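Penicillin-binding protein 2 (Pbp2) (Helicobacter pylori, PDB 5LP5) probably cross-links peptidoglycan as a penicillin-binding transpeptidase involved in cell shape, and forms a complex with the cell-shape protein MreC. Local coordinates at residues A[54-59]-A[189-194]; A[160-165]-A[231-236]; A[319-324]-A[376-381]; A[360-365]-A[369-374]. All coordinates share one frame; numbering follows the deposited sequence.

Contact 1 (A[54-59]-A[189-194])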
# COMPACT_ATOMS: atom_id res chain seq x y z
N GLY A 54 0.41 -5.80 -5.21
CA GLY A 54 1.19 -6.79 -4.45
C GLY A 54 2.51 -6.30 -3.87
O GLY A 54 3.16 -5.43 -4.45
N ASN A 55 2.89 -6.86 -2.73
CA ASN A 55 4.15 -6.50 -2.08
C ASN A 55 5.32 -7.18 -2.75
O ASN A 55 5.20 -8.31 -3.24
CB ASN A 55 4.16 -6.93 -0.62
CG ASN A 55 3.26 -6.10 0.25
OD1 ASN A 55 2.90 -4.97 -0.08
ND2 ASN A 55 2.89 -6.65 1.40
N ILE A 56 6.47 -6.50 -2.75
CA ILE A 56 7.71 -7.11 -3.21
C ILE A 56 8.61 -7.42 -2.02
O ILE A 56 8.93 -6.55 -1.20
CB ILE A 56 8.46 -6.23 -4.25
CG1 ILE A 56 7.60 -6.04 -5.49
CG2 ILE A 56 9.78 -6.87 -4.67
CD1 ILE A 56 8.15 -5.06 -6.50
N THR A 57 9.03 -8.69 -1.95
CA THR A 57 9.81 -9.17 -0.81
C THR A 57 11.16 -9.74 -1.21
O THR A 57 11.30 -10.49 -2.18
CB THR A 57 9.04 -10.23 0.03
OG1 THR A 57 8.26 -11.09 -0.82
CG2 THR A 57 8.13 -9.56 0.99
N ASP A 58 12.16 -9.28 -0.46
CA ASP A 58 13.46 -9.93 -0.22
C ASP A 58 13.43 -11.46 -0.02
O ASP A 58 12.42 -12.08 0.31
CB ASP A 58 14.02 -9.22 1.03
CG ASP A 58 15.25 -9.84 1.60
OD1 ASP A 58 16.34 -9.31 1.37
OD2 ASP A 58 15.11 -10.83 2.33
N ARG A 59 14.58 -12.07 -0.23
CA ARG A 59 14.79 -13.51 -0.01
C ARG A 59 14.22 -14.02 1.30
O ARG A 59 13.70 -15.12 1.36
CB ARG A 59 16.29 -13.76 -0.02
CG ARG A 59 16.71 -15.18 0.14
CD ARG A 59 18.18 -15.30 -0.18
NE ARG A 59 18.42 -16.66 -0.64
CZ ARG A 59 18.13 -17.11 -1.85
NH1 ARG A 59 17.62 -16.31 -2.78
NH2 ARG A 59 18.37 -18.37 -2.14
N THR A 189 9.51 0.96 -14.61
CA THR A 189 10.83 0.34 -14.80
C THR A 189 11.03 -0.91 -13.99
O THR A 189 10.31 -1.17 -13.03
CB THR A 189 11.97 1.30 -14.44
OG1 THR A 189 11.83 1.74 -13.08
CG2 THR A 189 11.89 2.50 -15.31
N GLY A 190 12.00 -1.70 -14.43
CA GLY A 190 12.42 -2.88 -13.68
C GLY A 190 11.32 -3.87 -13.32
O GLY A 190 10.39 -4.10 -14.10
N ILE A 191 11.45 -4.45 -12.13
CA ILE A 191 10.55 -5.52 -11.67
C ILE A 191 9.09 -5.06 -11.61
O ILE A 191 8.19 -5.83 -11.95
CB ILE A 191 11.01 -6.06 -10.29
CG1 ILE A 191 12.28 -6.89 -10.47
CG2 ILE A 191 9.95 -6.91 -9.61
CD1 ILE A 191 12.09 -8.23 -11.13
N GLU A 192 8.85 -3.83 -11.18
CA GLU A 192 7.49 -3.31 -11.13
C GLU A 192 6.87 -3.41 -12.51
O GLU A 192 5.67 -3.62 -12.65
CB GLU A 192 7.47 -1.86 -10.70
CG GLU A 192 7.80 -1.64 -9.24
CD GLU A 192 6.61 -1.84 -8.30
OE1 GLU A 192 5.68 -2.60 -8.69
OE2 GLU A 192 6.61 -1.25 -7.18
N LYS A 193 7.69 -3.20 -13.54
CA LYS A 193 7.23 -3.30 -14.90
C LYS A 193 7.22 -4.75 -15.38
O LYS A 193 6.22 -5.22 -15.89
CB LYS A 193 8.09 -2.47 -15.83
CG LYS A 193 7.41 -2.27 -17.16
CD LYS A 193 8.32 -1.76 -18.24
CE LYS A 193 7.66 -2.05 -19.57
NZ LYS A 193 8.35 -1.34 -20.67
N GLU A 194 8.32 -5.46 -15.19
CA GLU A 194 8.42 -6.83 -15.71
C GLU A 194 7.28 -7.69 -15.15
O GLU A 194 6.68 -8.47 -15.88
CB GLU A 194 9.80 -7.42 -15.39
CG GLU A 194 10.06 -8.83 -15.95
CD GLU A 194 10.46 -8.89 -17.40
OE1 GLU A 194 10.76 -7.84 -18.00
OE2 GLU A 194 10.51 -10.00 -17.95

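Contact 2 (A[160-165]-A[231-236])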
# COMPACT_ATOMS: atom_id res chain seq x y z
N SER A 160 17.38 0.19 -6.37
CA SER A 160 16.48 0.97 -7.18
C SER A 160 16.45 0.51 -8.64
O SER A 160 15.42 0.64 -9.31
CB SER A 160 16.85 2.46 -7.10
OG SER A 160 18.02 2.79 -7.82
N HIS A 161 17.57 -0.02 -9.14
CA HIS A 161 17.64 -0.44 -10.53
C HIS A 161 17.11 -1.86 -10.73
O HIS A 161 16.95 -2.31 -11.85
CB HIS A 161 19.06 -0.28 -11.10
CG HIS A 161 19.43 1.14 -11.41
ND1 HIS A 161 20.22 1.89 -10.56
CD2 HIS A 161 19.13 1.94 -12.46
CE1 HIS A 161 20.39 3.09 -11.09
NE2 HIS A 161 19.74 3.15 -12.23
N VAL A 162 16.84 -2.56 -9.64
CA VAL A 162 16.15 -3.85 -9.72
C VAL A 162 14.65 -3.68 -9.59
O VAL A 162 13.87 -4.16 -10.43
CB VAL A 162 16.58 -4.81 -8.60
CG1 VAL A 162 15.82 -6.11 -8.71
CG2 VAL A 162 18.10 -5.04 -8.67
N LEU A 163 14.25 -3.00 -8.53
CA LEU A 163 12.84 -2.89 -8.20
C LEU A 163 12.07 -2.08 -9.24
O LEU A 163 11.03 -2.53 -9.73
CB LEU A 163 12.69 -2.28 -6.81
CG LEU A 163 13.40 -3.03 -5.67
CD1 LEU A 163 13.34 -2.20 -4.42
CD2 LEU A 163 12.78 -4.38 -5.44
N GLY A 164 12.60 -0.92 -9.60
CA GLY A 164 11.91 0.01 -10.46
C GLY A 164 10.75 0.65 -9.72
O GLY A 164 10.57 0.42 -8.52
N TYR A 165 9.95 1.44 -10.43
CA TYR A 165 8.90 2.20 -9.80
C TYR A 165 7.61 2.23 -10.62
O TYR A 165 7.60 2.02 -11.82
CB TYR A 165 9.38 3.63 -9.53
CG TYR A 165 9.68 4.40 -10.78
CD1 TYR A 165 8.67 5.05 -11.48
CD2 TYR A 165 10.97 4.45 -11.30
CE1 TYR A 165 8.93 5.75 -12.63
CE2 TYR A 165 11.25 5.14 -12.45
CZ TYR A 165 10.22 5.79 -13.11
OH TYR A 165 10.48 6.50 -14.27
N LEU A 231 5.14 -10.88 -4.43
CA LEU A 231 6.27 -11.39 -5.21
C LEU A 231 7.55 -11.41 -4.38
O LEU A 231 7.96 -10.41 -3.79
CB LEU A 231 6.50 -10.55 -6.47
CG LEU A 231 7.66 -10.91 -7.40
CD1 LEU A 231 7.51 -12.31 -7.99
CD2 LEU A 231 7.75 -9.90 -8.53
N GLN A 232 8.19 -12.57 -4.37
CA GLN A 232 9.43 -12.74 -3.63
C GLN A 232 10.65 -12.79 -4.55
O GLN A 232 10.69 -13.57 -5.52
CB GLN A 232 9.36 -14.02 -2.79
CG GLN A 232 10.30 -14.00 -1.61
CD GLN A 232 10.50 -15.35 -0.98
OE1 GLN A 232 10.03 -16.39 -1.47
NE2 GLN A 232 11.23 -15.34 0.15
N LEU A 233 11.65 -11.95 -4.23
CA LEU A 233 12.90 -11.86 -4.98
C LEU A 233 14.03 -12.52 -4.22
O LEU A 233 14.00 -12.61 -2.98
CB LEU A 233 13.30 -10.40 -5.23
CG LEU A 233 12.27 -9.48 -5.88
CD1 LEU A 233 12.89 -8.14 -6.17
CD2 LEU A 233 11.74 -10.09 -7.16
N SER A 234 15.05 -12.92 -4.96
CA SER A 234 16.20 -13.64 -4.41
C SER A 234 17.23 -12.75 -3.74
O SER A 234 18.11 -13.25 -3.05
CB SER A 234 16.87 -14.44 -5.52
OG SER A 234 17.17 -13.61 -6.63
N LEU A 235 17.12 -11.44 -3.91
CA LEU A 235 18.04 -10.54 -3.23
C LEU A 235 18.13 -10.80 -1.72
O LEU A 235 17.16 -11.23 -1.12
CB LEU A 235 17.61 -9.08 -3.43
CG LEU A 235 17.62 -8.49 -4.82
CD1 LEU A 235 17.11 -7.06 -4.72
CD2 LEU A 235 19.00 -8.51 -5.42
N ASP A 236 19.28 -10.53 -1.12
CA ASP A 236 19.39 -10.46 0.32
C ASP A 236 19.68 -9.02 0.70
O ASP A 236 20.68 -8.47 0.32
CB ASP A 236 20.50 -11.36 0.83
CG ASP A 236 20.59 -11.40 2.38
OD1 ASP A 236 20.18 -10.41 3.04
OD2 ASP A 236 21.10 -12.41 2.93

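Contact 3 (A[319-324]-A[376-381])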
# COMPACT_ATOMS: atom_id res chain seq x y z
N LEU A 319 40.12 -21.24 -24.24
CA LEU A 319 39.31 -22.43 -24.48
C LEU A 319 39.12 -22.67 -25.98
O LEU A 319 39.07 -23.82 -26.43
CB LEU A 319 37.96 -22.33 -23.76
CG LEU A 319 36.99 -23.49 -24.02
CD1 LEU A 319 37.54 -24.80 -23.48
CD2 LEU A 319 35.62 -23.21 -23.44
N SER A 320 39.03 -21.60 -26.75
CA SER A 320 38.93 -21.71 -28.20
C SER A 320 40.24 -22.22 -28.82
O SER A 320 40.21 -23.04 -29.74
CB SER A 320 38.57 -20.36 -28.82
OG SER A 320 38.14 -20.51 -30.17
N PHE A 321 41.37 -21.72 -28.34
CA PHE A 321 42.68 -22.17 -28.83
C PHE A 321 42.79 -23.68 -28.72
O PHE A 321 43.05 -24.39 -29.70
CB PHE A 321 43.83 -21.57 -28.03
CG PHE A 321 44.01 -20.09 -28.20
CD1 PHE A 321 43.49 -19.42 -29.30
CD2 PHE A 321 44.75 -19.37 -27.28
CE1 PHE A 321 43.69 -18.06 -29.45
CE2 PHE A 321 44.96 -18.01 -27.43
CZ PHE A 321 44.43 -17.36 -28.51
N LEU A 322 42.59 -24.16 -27.49
CA LEU A 322 42.74 -25.58 -27.18
C LEU A 322 41.81 -26.43 -28.01
O LEU A 322 42.11 -27.59 -28.29
CB LEU A 322 42.44 -25.82 -25.71
CG LEU A 322 43.34 -25.15 -24.68
CD1 LEU A 322 42.68 -25.23 -23.31
CD2 LEU A 322 44.70 -25.82 -24.68
N GLU A 323 40.68 -25.86 -28.37
CA GLU A 323 39.65 -26.58 -29.09
C GLU A 323 39.96 -26.67 -30.59
O GLU A 323 39.74 -27.71 -31.22
CB GLU A 323 38.32 -25.88 -28.84
CG GLU A 323 37.11 -26.51 -29.48
CD GLU A 323 35.84 -25.82 -29.03
OE1 GLU A 323 35.93 -24.79 -28.33
OE2 GLU A 323 34.76 -26.32 -29.39
N ASN A 324 40.51 -25.59 -31.14
CA ASN A 324 40.62 -25.44 -32.59
C ASN A 324 42.02 -25.68 -33.14
O ASN A 324 42.18 -26.03 -34.31
CB ASN A 324 40.14 -24.04 -32.97
CG ASN A 324 38.64 -23.89 -32.81
OD1 ASN A 324 37.87 -24.61 -33.45
ND2 ASN A 324 38.21 -22.97 -31.94
N LEU A 376 47.11 -15.13 -34.09
CA LEU A 376 47.57 -15.15 -35.48
C LEU A 376 47.12 -16.42 -36.22
O LEU A 376 46.80 -16.39 -37.41
CB LEU A 376 49.11 -15.05 -35.54
CG LEU A 376 49.72 -13.74 -35.06
CD1 LEU A 376 51.21 -13.89 -34.83
CD2 LEU A 376 49.43 -12.62 -36.04
N GLU A 377 47.07 -17.53 -35.48
CA GLU A 377 46.81 -18.85 -36.05
C GLU A 377 45.32 -19.29 -35.99
O GLU A 377 44.94 -20.31 -36.57
CB GLU A 377 47.73 -19.89 -35.37
CG GLU A 377 49.23 -19.53 -35.42
CD GLU A 377 50.15 -20.47 -34.63
OE1 GLU A 377 49.70 -21.56 -34.20
OE2 GLU A 377 51.34 -20.12 -34.43
N ILE A 378 44.47 -18.50 -35.31
CA ILE A 378 43.04 -18.83 -35.19
C ILE A 378 42.19 -17.93 -36.08
O ILE A 378 42.43 -16.72 -36.16
CB ILE A 378 42.52 -18.72 -33.72
CG1 ILE A 378 41.12 -19.33 -33.56
CG2 ILE A 378 42.48 -17.28 -33.23
CD1 ILE A 378 41.05 -20.81 -33.84
N SER A 379 41.20 -18.52 -36.74
CA SER A 379 40.27 -17.75 -37.55
C SER A 379 39.26 -17.05 -36.64
O SER A 379 38.80 -17.64 -35.67
CB SER A 379 39.53 -18.63 -38.55
OG SER A 379 38.75 -19.60 -37.89
N ILE A 380 38.92 -15.81 -36.97
CA ILE A 380 37.97 -15.05 -36.15
C ILE A 380 36.61 -15.74 -36.13
O ILE A 380 35.85 -15.60 -35.18
CB ILE A 380 37.82 -13.58 -36.62
CG1 ILE A 380 37.01 -12.76 -35.61
CG2 ILE A 380 37.16 -13.49 -37.99
CD1 ILE A 380 37.64 -12.66 -34.23
N GLU A 381 36.30 -16.50 -37.19
CA GLU A 381 35.04 -17.22 -37.20
C GLU A 381 34.93 -18.25 -36.08
O GLU A 381 33.88 -18.37 -35.45
CB GLU A 381 34.83 -17.90 -38.55
CG GLU A 381 33.55 -18.73 -38.59
CD GLU A 381 32.73 -18.55 -39.88
OE1 GLU A 381 33.16 -17.80 -40.80
OE2 GLU A 381 31.63 -19.14 -39.94

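Contact 4 (A[360-365]-A[369-374])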
# COMPACT_ATOMS: atom_id res chain seq x y z
N TYR A 360 48.11 -21.65 -18.25
CA TYR A 360 47.97 -21.39 -16.80
C TYR A 360 48.59 -20.04 -16.42
O TYR A 360 47.99 -19.24 -15.69
CB TYR A 360 48.63 -22.50 -15.93
CG TYR A 360 48.04 -23.91 -16.04
CD1 TYR A 360 47.08 -24.37 -15.14
CD2 TYR A 360 48.49 -24.80 -17.01
CE1 TYR A 360 46.56 -25.65 -15.24
CE2 TYR A 360 47.98 -26.08 -17.11
CZ TYR A 360 47.02 -26.50 -16.22
OH TYR A 360 46.52 -27.77 -16.34
N LYS A 361 49.80 -19.79 -16.93
CA LYS A 361 50.56 -18.60 -16.54
C LYS A 361 50.05 -17.34 -17.23
O LYS A 361 50.10 -16.23 -16.66
CB LYS A 361 52.05 -18.80 -16.84
CG LYS A 361 52.94 -17.72 -16.22
CD LYS A 361 54.40 -17.87 -16.59
CE LYS A 361 55.07 -16.50 -16.60
NZ LYS A 361 56.44 -16.49 -17.17
N ALA A 362 49.57 -17.50 -18.46
CA ALA A 362 49.01 -16.38 -19.23
C ALA A 362 47.73 -15.84 -18.60
O ALA A 362 47.47 -14.62 -18.60
CB ALA A 362 48.76 -16.80 -20.68
N ILE A 363 46.93 -16.76 -18.07
CA ILE A 363 45.75 -16.41 -17.29
C ILE A 363 46.20 -15.73 -16.00
O ILE A 363 45.76 -14.61 -15.69
CB ILE A 363 44.92 -17.66 -16.92
CG1 ILE A 363 44.30 -18.31 -18.16
CG2 ILE A 363 43.84 -17.27 -15.91
CD1 ILE A 363 43.46 -19.54 -17.89
N ARG A 364 47.07 -16.43 -15.27
CA ARG A 364 47.55 -15.97 -13.97
C ARG A 364 47.99 -14.50 -14.02
O ARG A 364 47.54 -13.66 -13.23
CB ARG A 364 48.72 -16.85 -13.51
CG ARG A 364 49.26 -16.50 -12.11
CD ARG A 364 50.67 -17.00 -11.88
NE ARG A 364 50.81 -18.39 -12.28
CZ ARG A 364 51.97 -19.01 -12.46
NH1 ARG A 364 53.12 -18.37 -12.28
NH2 ARG A 364 51.97 -20.28 -12.83
N GLU A 365 48.86 -14.21 -14.99
CA GLU A 365 49.55 -12.92 -15.02
C GLU A 365 48.91 -11.94 -15.99
O GLU A 365 49.50 -10.89 -16.26
CB GLU A 365 51.03 -13.14 -15.34
CG GLU A 365 51.80 -13.89 -14.25
CD GLU A 365 53.25 -14.17 -14.63
OE1 GLU A 365 53.74 -13.65 -15.65
OE2 GLU A 365 53.91 -14.92 -13.90
N VAL A 369 50.68 -11.36 -24.79
CA VAL A 369 51.35 -11.92 -25.99
C VAL A 369 50.99 -13.37 -26.30
O VAL A 369 50.91 -13.74 -27.47
CB VAL A 369 52.89 -11.75 -25.93
CG1 VAL A 369 53.57 -12.52 -27.05
CG2 VAL A 369 53.25 -10.27 -26.03
N TYR A 370 50.77 -14.19 -25.28
CA TYR A 370 50.35 -15.57 -25.50
C TYR A 370 49.14 -15.60 -26.44
O TYR A 370 49.07 -16.43 -27.36
CB TYR A 370 50.01 -16.25 -24.17
CG TYR A 370 49.45 -17.66 -24.30
CD1 TYR A 370 50.29 -18.77 -24.32
CD2 TYR A 370 48.08 -17.88 -24.37
CE1 TYR A 370 49.79 -20.06 -24.40
CE2 TYR A 370 47.55 -19.17 -24.46
CZ TYR A 370 48.41 -20.26 -24.47
OH TYR A 370 47.90 -21.55 -24.56
N PHE A 371 48.21 -14.67 -26.21
CA PHE A 371 46.96 -14.58 -26.97
C PHE A 371 47.18 -13.87 -28.28
O PHE A 371 46.55 -14.22 -29.27
CB PHE A 371 45.87 -13.87 -26.14
CG PHE A 371 45.54 -14.59 -24.85
CD1 PHE A 371 44.71 -15.70 -24.85
CD2 PHE A 371 46.10 -14.18 -23.65
CE1 PHE A 371 44.42 -16.38 -23.68
CE2 PHE A 371 45.82 -14.85 -22.49
CZ PHE A 371 44.98 -15.95 -22.50
N TYR A 372 48.08 -12.90 -28.31
CA TYR A 372 48.48 -12.31 -29.59
C TYR A 372 49.02 -13.38 -30.55
O TYR A 372 48.63 -13.43 -31.72
CB TYR A 372 49.55 -11.22 -29.39
CG TYR A 372 49.08 -9.91 -28.75
CD1 TYR A 372 47.82 -9.38 -29.04
CD2 TYR A 372 49.92 -9.19 -27.90
CE1 TYR A 372 47.40 -8.19 -28.46
CE2 TYR A 372 49.51 -8.00 -27.33
CZ TYR A 372 48.25 -7.51 -27.61
OH TYR A 372 47.84 -6.33 -27.04
N LYS A 373 49.90 -14.24 -30.05
CA LYS A 373 50.58 -15.22 -30.90
C LYS A 373 49.64 -16.28 -31.46
O LYS A 373 49.63 -16.50 -32.67
CB LYS A 373 51.74 -15.88 -30.14
CG LYS A 373 53.02 -15.08 -30.24
CD LYS A 373 54.16 -15.82 -29.57
CE LYS A 373 55.45 -15.03 -29.58
NZ LYS A 373 56.55 -15.75 -28.87
N PHE A 374 48.87 -16.93 -30.60
CA PHE A 374 47.94 -17.97 -31.07
C PHE A 374 46.77 -17.34 -31.83
O PHE A 374 46.11 -18.02 -32.63
CB PHE A 374 47.45 -18.86 -29.92
CG PHE A 374 48.51 -19.82 -29.42
CD1 PHE A 374 48.81 -20.99 -30.12
CD2 PHE A 374 49.20 -19.55 -28.24
CE1 PHE A 374 49.80 -21.86 -29.65
CE2 PHE A 374 50.18 -20.43 -27.76
CZ PHE A 374 50.47 -21.58 -28.46

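Contact 1 (A[54-59]-A[189-194])
One face of the E192 carboxylate is occupied by CD1 of I56, which sits almost straight above its carbon: the I56 CD1 to E192 CD distance is 4.0 Å, with both oxygens slightly farther off. The oxygens themselves are held by polar groups, OE1 by a salt bridge to R53 and OE2 by R151 and the Y153 hydroxyl. With its charge shared between two arginines, this buried acid would be expected to stay ionised. The contact lies within the range of the dimerisation domain that precedes the transpeptidase domain, and it sets strand 56-57 of a mixed sheet against the short helix 190-194, with the I56 and E192 CA atoms 8.8 Å apart. I56 places its CG1 opposite the carbonyl carbon and then runs on extended (chi2 173°), which carries CD1 across to the helix. E192 instead bends at chi2 (-82°), bringing its carboxylate round to the methyl. I191 begins toward the strand, yet its longer branch leads away, leaving the short one to make the touch. L233 and L199 also pack on I56. The remaining apolar contact across the segments runs from I56 CD1 to I191 CG2, at 4.0 Å.

Contact 2 (A[160-165]-A[231-236])
L233 and L235 face V162 and L163 of the short helix 160-163, and they do so from a chain that is just leaving strand 231-232. At the start of the segment, L231 directs its side chain to L198 and L199 of helix 196-200. Q232 packs on T57 of the adjoining strand. L233 then turns toward the helix, and its CD1 meets L163 CD2 at 3.8 Å, the closest approach between the segments; the same CD1 lies 4.4 Å from V162 CG1. L163 starts off beside the contact, but its CG lies opposite the carbonyl carbon (chi1 -57°); CD1 runs on extended, and it is the other methyl, CD2, that meets L233. S234 breaks the run of leucines: its hydroxyl oxygen lies within hydrogen-bonding reach of the backbone oxygens of both L264 and F461, its single proton serving one at a time. L235 faces the helix again, with CD1 4.3 Å from V162 CG1, so that this valine methyl is shared by two leucines. D236 occupies the N-cap position of helix 237-246 and also forms a salt bridge with R238. I56 of strand 56-57 borders the patch at L163, and A267 of strand 264-270 at V162.

Contact 3 (A[319-324]-A[376-381])
F321 and N324, two residues of the last turn of helix 314-324, both touch I378. Along the helix, L319 packs on K480 and L484 of helix 475-493. S320 has its CB directed toward the 376-381 turn without reaching it; S320 O and S320 OG each accept a weak bond from N324 ND2, both at 3.0 Å. F321 comes next, and its ring meets the isoleucine edge-on: CE1 is 4.0 Å from I378 CG2, which lies near the ring plane, and the two side chains cross at about a right angle. The SxxK-like pattern of penicillin-binding transpeptidases, S311 and K314, sits at the start of this helix, so I378 packs against the far end of the probable active-site helix. Its own chain is the turn joining helices 369-377 and 380-389, with S379 at the N-cap position of the latter, its hydroxyl in a weak bond to K382 N. E323 makes a weak bond to T386 of that second helix. N324 completes the segment, its CB 3.5 Å from I378 CD1. The longer isoleucine branch reaches it because CG1 stands opposite the backbone nitrogen (chi1 -168°), which leaves CG2 for the phenylalanine.

Contact 4 (A[360-365]-A[369-374])
Apolar contact is what joins the two helices, and A362 makes all of it on the side of 360-365. Its methyl meets Y370 near the root of the side chain, with A362 CB 3.7 Å from Y370 CB and 3.8 Å from Y370 CG. The same methyl, A362 CB, also lies 4.0 Å from F371 CE2, oblique to that ring. The small residue lets the backbones come close: the CA atoms of A362 and Y370 are 6.5 Å apart.

Ring packing follows along helix 369-377. Y370 turns its ring atom CD2 over the centre of the F371 ring, 3.9 Å above its plane, and receives F374 CD2 over its own centre at 3.8 Å. Y370 has CG opposite the backbone nitrogen (chi1 175°) while F371 has it beside that nitrogen (chi1 -60°), which sets the rings next to each other beside the methyl, in different orientations.

Polar groups lie off the interface. R364 forms a salt bridge with E490 and a long pair with E365, and K361 CG covers one face of its guanidinium.

The two helices are joined by a three-residue link, which by sequence probably carries the second conserved motif of the transpeptidase site. F371 in turn touches K314 and V317. With only methyl, methylene and ring carbons meeting across it, the contact between the segments rests on apolar packing and burial.

The four contacts form two pairs. Contacts 1 and 2 have centres about 5 Å apart, and their segments alternate along the chain. They meet through neighbouring strands 56-57 and 231-232, where T57 N probably bonds to L231 O at 2.7 Å. Contacts 3 and 4 have centres about 13 Å apart and share helix 369-377; contact 4 is nested inside the loop closed by contact 3, and F321 packs on F371, F374 and Y370. Between the pairs the centres are 40 to 44 Å apart. The first pair thus joins strands 56-57 and 231-232 to the short helices 160-163 and 190-194, while the second packs helices around the probable active-site helix.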